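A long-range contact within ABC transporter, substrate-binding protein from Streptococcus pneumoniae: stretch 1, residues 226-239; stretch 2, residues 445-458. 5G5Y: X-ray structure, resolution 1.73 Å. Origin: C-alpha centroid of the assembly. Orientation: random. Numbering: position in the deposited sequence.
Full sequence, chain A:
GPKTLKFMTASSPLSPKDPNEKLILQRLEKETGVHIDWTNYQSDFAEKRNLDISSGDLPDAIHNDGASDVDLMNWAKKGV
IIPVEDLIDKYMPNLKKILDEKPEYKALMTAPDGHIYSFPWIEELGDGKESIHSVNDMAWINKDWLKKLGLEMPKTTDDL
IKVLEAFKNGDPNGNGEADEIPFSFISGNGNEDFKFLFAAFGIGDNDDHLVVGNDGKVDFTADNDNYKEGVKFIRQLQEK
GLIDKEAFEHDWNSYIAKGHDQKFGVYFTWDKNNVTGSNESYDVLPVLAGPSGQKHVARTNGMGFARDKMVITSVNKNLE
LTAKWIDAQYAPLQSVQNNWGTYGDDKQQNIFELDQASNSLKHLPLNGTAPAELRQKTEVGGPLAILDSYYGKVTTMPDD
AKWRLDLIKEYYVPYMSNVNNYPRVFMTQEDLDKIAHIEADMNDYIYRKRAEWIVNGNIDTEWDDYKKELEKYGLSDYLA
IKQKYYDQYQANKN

Stretch 1 (226-239) NYKEGVKFIRQLQE
Stretch 2 445-458: YIYRKRAEWIVNGN

Two helices, 226-239 and 445-455, run in the same general direction, their axes crossing at -43° and approaching to 8.4 Å. The backbones come nearest at Arg235 and Ile454, whose CA atoms lie 4.4 Å apart; 542 Å² is buried in all.

The principal bump is Ile454 (chi1 m, chi2 t). Its side chain enters a hollow formed by Val231, Ile234, Arg235 and Gln238, spaced i, i+3, i+4 and i+7, and so gathered on one side of the first helix. Ile454 CD1 meets Ile234 CG2 at 3.6 Å, and Ile454 CG2 lies 3.9 Å from Gln238 CB. A branched, apolar side chain suits this pocket because its branches spread to fill the hollow, both CD1 and CG2 lying against Ile234 and CG2 also reaching Gln238. Val231 (t), short and pointing toward the partner, packs its CG1 against Trp453 CB at 3.7 Å and Ile454 CG1 at 4.3 Å.

Toward the start of the pair, Tyr227 (t, ring near -87°) reaches farther: its OH lies 3.4 Å from Arg450 CD and 3.8 Å from Ile446 CG2. The buried hydroxyl keeps its polar bonds through two waters, one linking it to Ile446 O (2.8 Å to each) and another joined to it and, weakly, to Arg450 NH1.

At the other end the helix closes, and Ile454 O receives no i+4 backbone bond from Asn458. Arg235 (t, p, t) reaches it instead: NH1 donates to Ile454 O at 3.0 Å, nearly straight at 171°, and weakly to Val455 O at 3.2 Å. Both oxygens lie near the guanidinium plane. Arg235 NE bonds Glu239 OE2 at 2.9 Å, a salt bridge one turn on that steadies the arginine. Gly457 lies over one guanidinium face; its phi/psi of 106/-156 favours glycine, and a CB there would sit only 3.3 Å from Arg235 CZ. Gln238 (t, p) lays CG 3.1 Å from Ile454 O, while a water joins its NE2 (2.7 Å) to Val455 O (3.0 Å).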

ATOM      1  N   ASN A 226       9.711 -14.208 -19.567  1.00 14.39           N
ATOM      2  CA  ASN A 226       8.587 -13.250 -19.760  1.00 14.04           C
ATOM      3  C   ASN A 226       8.989 -11.833 -19.465  1.00 13.61           C
ATOM      4  O   ASN A 226       8.544 -10.916 -20.111  1.00 13.40           O
ATOM      5  CB  ASN A 226       7.382 -13.601 -18.868  1.00 14.51           C
ATOM      6  CG  ASN A 226       7.073 -15.077 -18.870  1.00 15.17           C
ATOM      7  OD1 ASN A 226       7.863 -15.861 -18.316  1.00 15.87           O
ATOM      8  ND2 ASN A 226       5.985 -15.495 -19.546  1.00 14.45           N
ATOM      9  N   TYR A 227       9.820 -11.672 -18.438  1.00 13.24           N
ATOM     10  CA  TYR A 227      10.292 -10.381 -18.018  1.00 13.48           C
ATOM     11  C   TYR A 227      11.234  -9.794 -19.077  1.00 14.36           C
ATOM     12  O   TYR A 227      11.171  -8.612 -19.356  1.00 13.94           O
ATOM     13  CB  TYR A 227      11.022 -10.526 -16.709  1.00 13.36           C
ATOM     14  CG  TYR A 227      11.570  -9.287 -16.088  1.00 13.58           C
ATOM     15  CD1 TYR A 227      12.825  -8.844 -16.428  1.00 14.16           C
ATOM     16  CD2 TYR A 227      10.868  -8.595 -15.081  1.00 14.12           C
ATOM     17  CE1 TYR A 227      13.382  -7.748 -15.801  1.00 13.89           C
ATOM     18  CE2 TYR A 227      11.413  -7.455 -14.476  1.00 14.28           C
ATOM     19  CZ  TYR A 227      12.676  -7.054 -14.841  1.00 14.14           C
ATOM     20  OH  TYR A 227      13.258  -5.945 -14.249  1.00 15.67           O
ATOM     21  N   LYS A 228      12.111 -10.641 -19.616  1.00 14.06           N
ATOM     22  CA  LYS A 228      12.986 -10.261 -20.733  1.00 15.32           C
ATOM     23  C   LYS A 228      12.152  -9.746 -21.922  1.00 16.10           C
ATOM     24  O   LYS A 228      12.490  -8.708 -22.483  1.00 15.12           O
ATOM     25  CB  LYS A 228      13.915 -11.415 -21.118  1.00 17.53           C
ATOM     26  CG  LYS A 228      14.695 -11.163 -22.395  1.00 20.80           C
ATOM     27  CD  LYS A 228      15.815 -12.157 -22.591  1.00 25.87           C
ATOM     28  CE  LYS A 228      15.348 -13.430 -23.226  1.00 31.19           C
ATOM     29  NZ  LYS A 228      16.539 -14.131 -23.799  1.00 38.85           N
ATOM     30  N   GLU A 229      11.067 -10.446 -22.272  1.00 15.34           N
ATOM     31  CA  GLU A 229      10.182  -9.994 -23.344  1.00 16.64           C
ATOM     32  C   GLU A 229       9.538  -8.644 -23.039  1.00 15.98           C
ATOM     33  O   GLU A 229       9.383  -7.830 -23.942  1.00 16.49           O
ATOM     34  CB  GLU A 229       9.121 -11.067 -23.720  1.00 17.47           C
ATOM     35  CG  GLU A 229       9.719 -12.374 -24.216  1.00 19.73           C
ATOM     36  CD  GLU A 229      10.617 -12.200 -25.446  1.00 23.24           C
ATOM     37  OE1 GLU A 229      10.213 -11.493 -26.394  1.00 24.12           O
ATOM     38  OE2 GLU A 229      11.744 -12.720 -25.429  1.00 26.15           O
ATOM     39  N   GLY A 230       9.140  -8.413 -21.782  1.00 15.00           N
ATOM     40  CA  GLY A 230       8.640  -7.128 -21.351  1.00 14.52           C
ATOM     41  C   GLY A 230       9.656  -6.031 -21.541  1.00 14.75           C
ATOM     42  O   GLY A 230       9.356  -4.950 -22.043  1.00 14.45           O
ATOM     43  N   VAL A 231      10.876  -6.299 -21.120  1.00 14.51           N
ATOM     44  CA  VAL A 231      11.943  -5.327 -21.264  1.00 15.04           C
ATOM     45  C   VAL A 231      12.184  -5.032 -22.751  1.00 15.67           C
ATOM     46  O   VAL A 231      12.325  -3.865 -23.127  1.00 15.81           O
ATOM     47  CB  VAL A 231      13.252  -5.770 -20.555  1.00 14.81           C
ATOM     48  CG1 VAL A 231      14.347  -4.741 -20.808  1.00 15.48           C
ATOM     49  CG2 VAL A 231      13.042  -5.910 -19.068  1.00 15.18           C
ATOM     50  N   LYS A 232      12.175  -6.068 -23.578  1.00 15.70           N
ATOM     51  CA  LYS A 232      12.400  -5.913 -25.016  1.00 16.84           C
ATOM     52  C   LYS A 232      11.285  -5.058 -25.620  1.00 16.96           C
ATOM     53  O   LYS A 232      11.539  -4.273 -26.521  1.00 15.55           O
ATOM     54  CB  LYS A 232      12.490  -7.250 -25.708  1.00 17.22           C
ATOM     55  CG  LYS A 232      13.784  -7.956 -25.353  1.00 18.74           C
ATOM     56  CD  LYS A 232      13.840  -9.336 -25.958  1.00 23.07           C
ATOM     57  CE  LYS A 232      14.106  -9.239 -27.444  1.00 27.18           C
ATOM     58  NZ  LYS A 232      14.762 -10.479 -27.936  1.00 32.92           N
ATOM     59  N   PHE A 233      10.084  -5.150 -25.054  1.00 16.38           N
ATOM     60  CA  PHE A 233       8.964  -4.308 -25.526  1.00 17.48           C
ATOM     61  C   PHE A 233       9.196  -2.826 -25.203  1.00 18.35           C
ATOM     62  O   PHE A 233       9.069  -1.961 -26.079  1.00 19.41           O
ATOM     63  CB  PHE A 233       7.613  -4.788 -24.936  1.00 17.68           C
ATOM     64  CG  PHE A 233       6.462  -3.898 -25.291  1.00 17.93           C
ATOM     65  CD1 PHE A 233       5.922  -3.927 -26.586  1.00 18.22           C
ATOM     66  CD2 PHE A 233       5.902  -3.047 -24.355  1.00 18.70           C
ATOM     67  CE1 PHE A 233       4.880  -3.083 -26.935  1.00 18.31           C
ATOM     68  CE2 PHE A 233       4.827  -2.204 -24.707  1.00 19.11           C
ATOM     69  CZ  PHE A 233       4.314  -2.240 -25.985  1.00 19.17           C
ATOM     70  N   ILE A 234       9.589  -2.520 -23.961  1.00 17.08           N
ATOM     71  CA  ILE A 234       9.838  -1.139 -23.585  1.00 15.73           C
ATOM     72  C   ILE A 234      11.042  -0.601 -24.427  1.00 16.18           C
ATOM     73  O   ILE A 234      11.007   0.562 -24.886  1.00 15.96           O
ATOM     74  CB  ILE A 234      10.077  -0.976 -22.074  1.00 16.10           C
ATOM     75  CG1 ILE A 234       8.877  -1.523 -21.246  1.00 15.96           C
ATOM     76  CG2 ILE A 234      10.314   0.501 -21.725  1.00 16.22           C
ATOM     77  CD1 ILE A 234       7.535  -0.907 -21.553  1.00 16.19           C
ATOM     78  N   ARG A 235      12.053  -1.440 -24.640  1.00 14.51           N
ATOM     79  CA  ARG A 235      13.168  -1.084 -25.576  1.00 15.61           C
ATOM     80  C   ARG A 235      12.682  -0.693 -26.999  1.00 16.38           C
ATOM     81  O   ARG A 235      13.175   0.265 -27.586  1.00 17.42           O
ATOM     82  CB  ARG A 235      14.189  -2.194 -25.637  1.00 16.21           C
ATOM     83  CG  ARG A 235      15.264  -2.015 -26.698  1.00 16.37           C
ATOM     84  CD  ARG A 235      16.121  -0.790 -26.476  1.00 16.53           C
ATOM     85  NE  ARG A 235      17.086  -0.621 -27.574  1.00 18.59           N
ATOM     86  CZ  ARG A 235      17.939   0.398 -27.696  1.00 19.49           C
ATOM     87  NH1 ARG A 235      17.994   1.353 -26.797  1.00 18.78           N
ATOM     88  NH2 ARG A 235      18.744   0.462 -28.755  1.00 22.29           N
ATOM     89  N   GLN A 236      11.748  -1.450 -27.538  1.00 16.10           N
ATOM     90  CA  GLN A 236      11.098  -1.093 -28.805  1.00 19.30           C
ATOM     91  C   GLN A 236      10.493   0.286 -28.756  1.00 17.95           C
ATOM     92  O   GLN A 236      10.701   1.068 -29.688  1.00 17.96           O
ATOM     93  CB  GLN A 236      10.005  -2.075 -29.190  1.00 22.04           C
ATOM     94  CG  GLN A 236      10.455  -3.436 -29.659  1.00 24.66           C
ATOM     95  CD  GLN A 236       9.232  -4.313 -29.971  1.00 28.79           C
ATOM     96  OE1 GLN A 236       8.725  -5.027 -29.105  1.00 29.83           O
ATOM     97  NE2 GLN A 236       8.728  -4.210 -31.191  1.00 28.97           N
ATOM     98  N   LEU A 237       9.781   0.615 -27.671  1.00 17.44           N
ATOM     99  CA  LEU A 237       9.256   1.973 -27.511  1.00 18.08           C
ATOM    100  C   LEU A 237      10.356   3.007 -27.497  1.00 18.91           C
ATOM    101  O   LEU A 237      10.205   4.073 -28.125  1.00 20.96           O
ATOM    102  CB  LEU A 237       8.416   2.157 -26.235  1.00 18.21           C
ATOM    103  CG  LEU A 237       7.283   1.176 -26.054  1.00 17.82           C
ATOM    104  CD1 LEU A 237       6.492   1.503 -24.772  1.00 17.72           C
ATOM    105  CD2 LEU A 237       6.381   1.129 -27.266  1.00 19.40           C
ATOM    106  N   GLN A 238      11.442   2.734 -26.778  1.00 17.94           N
ATOM    107  CA  GLN A 238      12.552   3.659 -26.721  1.00 20.87           C
ATOM    108  C   GLN A 238      13.148   3.877 -28.128  1.00 20.61           C
ATOM    109  O   GLN A 238      13.451   5.019 -28.503  1.00 22.71           O
ATOM    110  CB  GLN A 238      13.645   3.148 -25.775  1.00 22.18           C
ATOM    111  CG  GLN A 238      14.908   4.013 -25.694  1.00 24.17           C
ATOM    112  CD  GLN A 238      14.700   5.378 -25.078  1.00 28.35           C
ATOM    113  OE1 GLN A 238      13.697   5.655 -24.401  1.00 29.69           O
ATOM    114  NE2 GLN A 238      15.681   6.242 -25.278  1.00 31.33           N
ATOM    115  N   GLU A 239      13.356   2.793 -28.866  1.00 21.78           N
ATOM    116  CA  GLU A 239      14.005   2.874 -30.200  1.00 24.48           C
ATOM    117  C   GLU A 239      13.141   3.677 -31.170  1.00 26.29           C
ATOM    118  O   GLU A 239      13.673   4.370 -32.036  1.00 25.59           O
ATOM    119  CB  GLU A 239      14.236   1.492 -30.770  1.00 26.30           C
ATOM    120  CG  GLU A 239      15.350   0.709 -30.095  1.00 29.42           C
ATOM    121  CD  GLU A 239      15.458  -0.716 -30.639  1.00 32.70           C
ATOM    122  OE1 GLU A 239      14.729  -1.063 -31.567  1.00 38.49           O
ATOM    123  OE2 GLU A 239      16.286  -1.507 -30.167  1.00 35.39           O
ATOM    124  N   TYR A 445      20.463  -3.006  -8.480  1.00 17.39           N
ATOM    125  CA  TYR A 445      21.046  -3.710  -9.652  1.00 16.64           C
ATOM    126  C   TYR A 445      19.986  -4.128 -10.679  1.00 15.88           C
ATOM    127  O   TYR A 445      20.144  -3.957 -11.898  1.00 15.51           O
ATOM    128  CB  TYR A 445      21.851  -4.936  -9.182  1.00 15.74           C
ATOM    129  CG  TYR A 445      22.344  -5.811 -10.292  1.00 15.90           C
ATOM    130  CD1 TYR A 445      23.420  -5.418 -11.097  1.00 17.05           C
ATOM    131  CD2 TYR A 445      21.746  -7.031 -10.558  1.00 16.02           C
ATOM    132  CE1 TYR A 445      23.859  -6.227 -12.132  1.00 17.29           C
ATOM    133  CE2 TYR A 445      22.167  -7.840 -11.588  1.00 16.29           C
ATOM    134  CZ  TYR A 445      23.233  -7.430 -12.390  1.00 17.55           C
ATOM    135  OH  TYR A 445      23.651  -8.246 -13.431  1.00 17.77           O
ATOM    136  N   ILE A 446      18.901  -4.709 -10.187  1.00 15.91           N
ATOM    137  CA  ILE A 446      17.799  -5.098 -11.056  1.00 14.90           C
ATOM    138  C   ILE A 446      17.279  -3.878 -11.867  1.00 13.98           C
ATOM    139  O   ILE A 446      17.085  -3.954 -13.095  1.00 13.35           O
ATOM    140  CB  ILE A 446      16.658  -5.737 -10.238  1.00 15.41           C
ATOM    141  CG1 ILE A 446      17.070  -7.143  -9.783  1.00 16.44           C
ATOM    142  CG2 ILE A 446      15.355  -5.803 -11.055  1.00 15.49           C
ATOM    143  CD1 ILE A 446      16.232  -7.671  -8.668  1.00 17.84           C
ATOM    144  N   TYR A 447      17.070  -2.763 -11.195  1.00 13.84           N
ATOM    145  CA  TYR A 447      16.593  -1.566 -11.895  1.00 14.67           C
ATOM    146  C   TYR A 447      17.665  -0.944 -12.793  1.00 14.97           C
ATOM    147  O   TYR A 447      17.340  -0.405 -13.828  1.00 13.98           O
ATOM    148  CB  TYR A 447      16.001  -0.554 -10.939  1.00 15.12           C
ATOM    149  CG  TYR A 447      14.609  -0.941 -10.409  1.00 15.47           C
ATOM    150  CD1 TYR A 447      13.600  -1.400 -11.255  1.00 16.34           C
ATOM    151  CD2 TYR A 447      14.313  -0.848  -9.056  1.00 16.80           C
ATOM    152  CE1 TYR A 447      12.342  -1.760 -10.751  1.00 15.85           C
ATOM    153  CE2 TYR A 447      13.066  -1.199  -8.547  1.00 16.50           C
ATOM    154  CZ  TYR A 447      12.081  -1.647  -9.410  1.00 15.27           C
ATOM    155  OH  TYR A 447      10.841  -1.969  -8.922  1.00 14.88           O
ATOM    156  N   ARG A 448      18.919  -0.996 -12.389  1.00 16.91           N
ATOM    157  CA  ARG A 448      19.988  -0.456 -13.237  1.00 18.00           C
ATOM    158  C   ARG A 448      20.045  -1.211 -14.575  1.00 16.88           C
ATOM    159  O   ARG A 448      20.076  -0.594 -15.631  1.00 16.94           O
ATOM    160  CB  ARG A 448      21.341  -0.508 -12.536  1.00 20.84           C
ATOM    161  CG  ARG A 448      22.458   0.107 -13.398  1.00 24.24           C
ATOM    162  CD  ARG A 448      23.813   0.155 -12.706  1.00 26.84           C
ATOM    163  NE  ARG A 448      24.429  -1.138 -12.400  1.00 28.71           N
ATOM    164  CZ  ARG A 448      25.132  -1.901 -13.244  1.00 30.68           C
ATOM    165  NH1 ARG A 448      25.285  -1.581 -14.534  1.00 31.56           N
ATOM    166  NH2 ARG A 448      25.695  -3.026 -12.789  1.00 32.09           N
ATOM    167  N   LYS A 449      20.027  -2.540 -14.533  1.00 15.96           N
ATOM    168  CA  LYS A 449      20.102  -3.326 -15.742  1.00 16.34           C
ATOM    169  C   LYS A 449      18.862  -3.099 -16.611  1.00 15.97           C
ATOM    170  O   LYS A 449      18.975  -2.934 -17.821  1.00 15.08           O
ATOM    171  CB  LYS A 449      20.281  -4.814 -15.412  1.00 16.81           C
ATOM    172  CG  LYS A 449      21.602  -5.127 -14.712  1.00 17.64           C
ATOM    173  CD  LYS A 449      22.833  -4.677 -15.485  1.00 19.72           C
ATOM    174  CE  LYS A 449      22.847  -5.254 -16.876  1.00 20.82           C
ATOM    175  NZ  LYS A 449      24.133  -4.951 -17.534  1.00 24.99           N
ATOM    176  N   ARG A 450      17.695  -3.035 -15.971  1.00 14.67           N
ATOM    177  CA  ARG A 450      16.460  -2.791 -16.683  1.00 14.55           C
ATOM    178  C   ARG A 450      16.515  -1.448 -17.453  1.00 14.93           C
ATOM    179  O   ARG A 450      16.122  -1.387 -18.629  1.00 15.70           O
ATOM    180  CB  ARG A 450      15.270  -2.882 -15.721  1.00 14.57           C
ATOM    181  CG  ARG A 450      13.929  -3.007 -16.375  1.00 15.33           C
ATOM    182  CD  ARG A 450      12.802  -2.797 -15.353  1.00 15.72           C
ATOM    183  NE  ARG A 450      12.641  -1.404 -14.956  1.00 16.31           N
ATOM    184  CZ  ARG A 450      11.555  -0.879 -14.370  1.00 16.00           C
ATOM    185  NH1 ARG A 450      10.498  -1.624 -14.078  1.00 14.93           N
ATOM    186  NH2 ARG A 450      11.519   0.417 -14.116  1.00 14.93           N
ATOM    187  N   ALA A 451      17.007  -0.403 -16.799  1.00 14.73           N
ATOM    188  CA  ALA A 451      17.112   0.919 -17.402  1.00 14.78           C
ATOM    189  C   ALA A 451      18.120   0.867 -18.569  1.00 15.57           C
ATOM    190  O   ALA A 451      17.845   1.423 -19.634  1.00 15.10           O
ATOM    191  CB  ALA A 451      17.533   1.940 -16.360  1.00 14.40           C
ATOM    192  N   GLU A 452      19.259   0.189 -18.365  1.00 16.28           N
ATOM    193  CA  GLU A 452      20.310   0.084 -19.399  1.00 18.21           C
ATOM    194  C   GLU A 452      19.819  -0.643 -20.604  1.00 15.90           C
ATOM    195  O   GLU A 452      20.123  -0.259 -21.735  1.00 15.88           O
ATOM    196  CB  GLU A 452      21.542  -0.680 -18.890  1.00 21.98           C
ATOM    197  CG  GLU A 452      22.377   0.095 -17.900  1.00 26.85           C
ATOM    198  CD  GLU A 452      23.532  -0.730 -17.310  1.00 32.28           C
ATOM    199  OE1 GLU A 452      23.853  -1.826 -17.852  1.00 30.36           O
ATOM    200  OE2 GLU A 452      24.115  -0.260 -16.279  1.00 33.70           O
ATOM    201  N   TRP A 453      19.063  -1.713 -20.385  1.00 13.53           N
ATOM    202  CA  TRP A 453      18.509  -2.458 -21.471  1.00 14.09           C
ATOM    203  C   TRP A 453      17.516  -1.698 -22.291  1.00 15.13           C
ATOM    204  O   TRP A 453      17.333  -2.022 -23.472  1.00 16.06           O
ATOM    205  CB  TRP A 453      17.899  -3.762 -20.995  1.00 14.27           C
ATOM    206  CG  TRP A 453      18.957  -4.719 -20.478  1.00 13.94           C
ATOM    207  CD1 TRP A 453      20.242  -4.870 -20.915  1.00 14.27           C
ATOM    208  CD2 TRP A 453      18.771  -5.670 -19.443  1.00 14.57           C
ATOM    209  NE1 TRP A 453      20.882  -5.866 -20.194  1.00 14.72           N
ATOM    210  CE2 TRP A 453      19.984  -6.393 -19.305  1.00 14.55           C
ATOM    211  CE3 TRP A 453      17.681  -6.024 -18.652  1.00 14.28           C
ATOM    212  CZ2 TRP A 453      20.130  -7.414 -18.386  1.00 15.68           C
ATOM    213  CZ3 TRP A 453      17.837  -7.056 -17.727  1.00 15.01           C
ATOM    214  CH2 TRP A 453      19.024  -7.746 -17.615  1.00 14.80           C
ATOM    215  N   ILE A 454      16.859  -0.715 -21.687  1.00 14.82           N
ATOM    216  CA  ILE A 454      15.910   0.124 -22.411  1.00 15.06           C
ATOM    217  C   ILE A 454      16.612   1.288 -23.136  1.00 16.08           C
ATOM    218  O   ILE A 454      16.304   1.559 -24.314  1.00 17.19           O
ATOM    219  CB  ILE A 454      14.822   0.667 -21.466  1.00 15.19           C
ATOM    220  CG1 ILE A 454      13.937  -0.507 -21.010  1.00 16.31           C
ATOM    221  CG2 ILE A 454      13.981   1.754 -22.165  1.00 14.74           C
ATOM    222  CD1 ILE A 454      13.166  -0.232 -19.732  1.00 16.35           C
ATOM    223  N   VAL A 455      17.513   1.971 -22.438  1.00 18.25           N
ATOM    224  CA  VAL A 455      18.141   3.172 -22.978  1.00 19.70           C
ATOM    225  C   VAL A 455      19.300   2.813 -23.893  1.00 19.94           C
ATOM    226  O   VAL A 455      19.497   3.493 -24.885  1.00 21.46           O
ATOM    227  CB  VAL A 455      18.594   4.137 -21.889  1.00 21.66           C
ATOM    228  CG1 VAL A 455      19.305   5.343 -22.494  1.00 23.17           C
ATOM    229  CG2 VAL A 455      17.389   4.622 -21.080  1.00 21.83           C
ATOM    230  N   ASN A 456      20.060   1.765 -23.571  1.00 18.77           N
ATOM    231  CA  ASN A 456      21.208   1.348 -24.391  1.00 19.34           C
ATOM    232  C   ASN A 456      20.895   0.114 -25.254  1.00 19.76           C
ATOM    233  O   ASN A 456      21.310   0.020 -26.401  1.00 19.34           O
ATOM    234  CB  ASN A 456      22.434   1.090 -23.522  1.00 19.42           C
ATOM    235  CG  ASN A 456      23.636   0.613 -24.341  1.00 20.80           C
ATOM    236  OD1 ASN A 456      24.191   1.378 -25.083  1.00 22.68           O
ATOM    237  ND2 ASN A 456      23.976  -0.656 -24.247  1.00 20.56           N
ATOM    238  N   GLY A 457      20.195  -0.853 -24.686  1.00 18.07           N
ATOM    239  CA  GLY A 457      19.891  -2.095 -25.372  1.00 17.21           C
ATOM    240  C   GLY A 457      20.724  -3.251 -24.846  1.00 17.00           C
ATOM    241  O   GLY A 457      21.174  -3.243 -23.684  1.00 19.03           O
ATOM    242  N   ASN A 458      20.891  -4.268 -25.690  1.00 16.50           N
ATOM    243  CA  ASN A 458      21.800  -5.433 -25.484  1.00 15.74           C
ATOM    244  C   ASN A 458      21.312  -6.519 -24.491  1.00 16.11           C
ATOM    245  O   ASN A 458      22.107  -7.334 -24.035  1.00 17.16           O
ATOM    246  CB  ASN A 458      23.236  -4.998 -25.112  1.00 15.85           C
ATOM    247  CG  ASN A 458      24.302  -6.064 -25.445  1.00 15.84           C
ATOM    248  OD1 ASN A 458      24.204  -6.768 -26.439  1.00 16.49           O
ATOM    249  ND2 ASN A 458      25.339  -6.165 -24.614  1.00 17.10           N
TER
HETATM  250  O   HOH W   1      16.005  -6.182 -14.459  1.00 17.45           O
HETATM  251  O   HOH W   2      11.213  -4.334 -12.964  1.00 23.05           O
HETATM  252  O   HOH W   3      20.027   2.959 -28.195  1.00 37.68           O
HETATM  253  O   HOH W   4      17.750   5.248 -26.620  1.00 45.22           O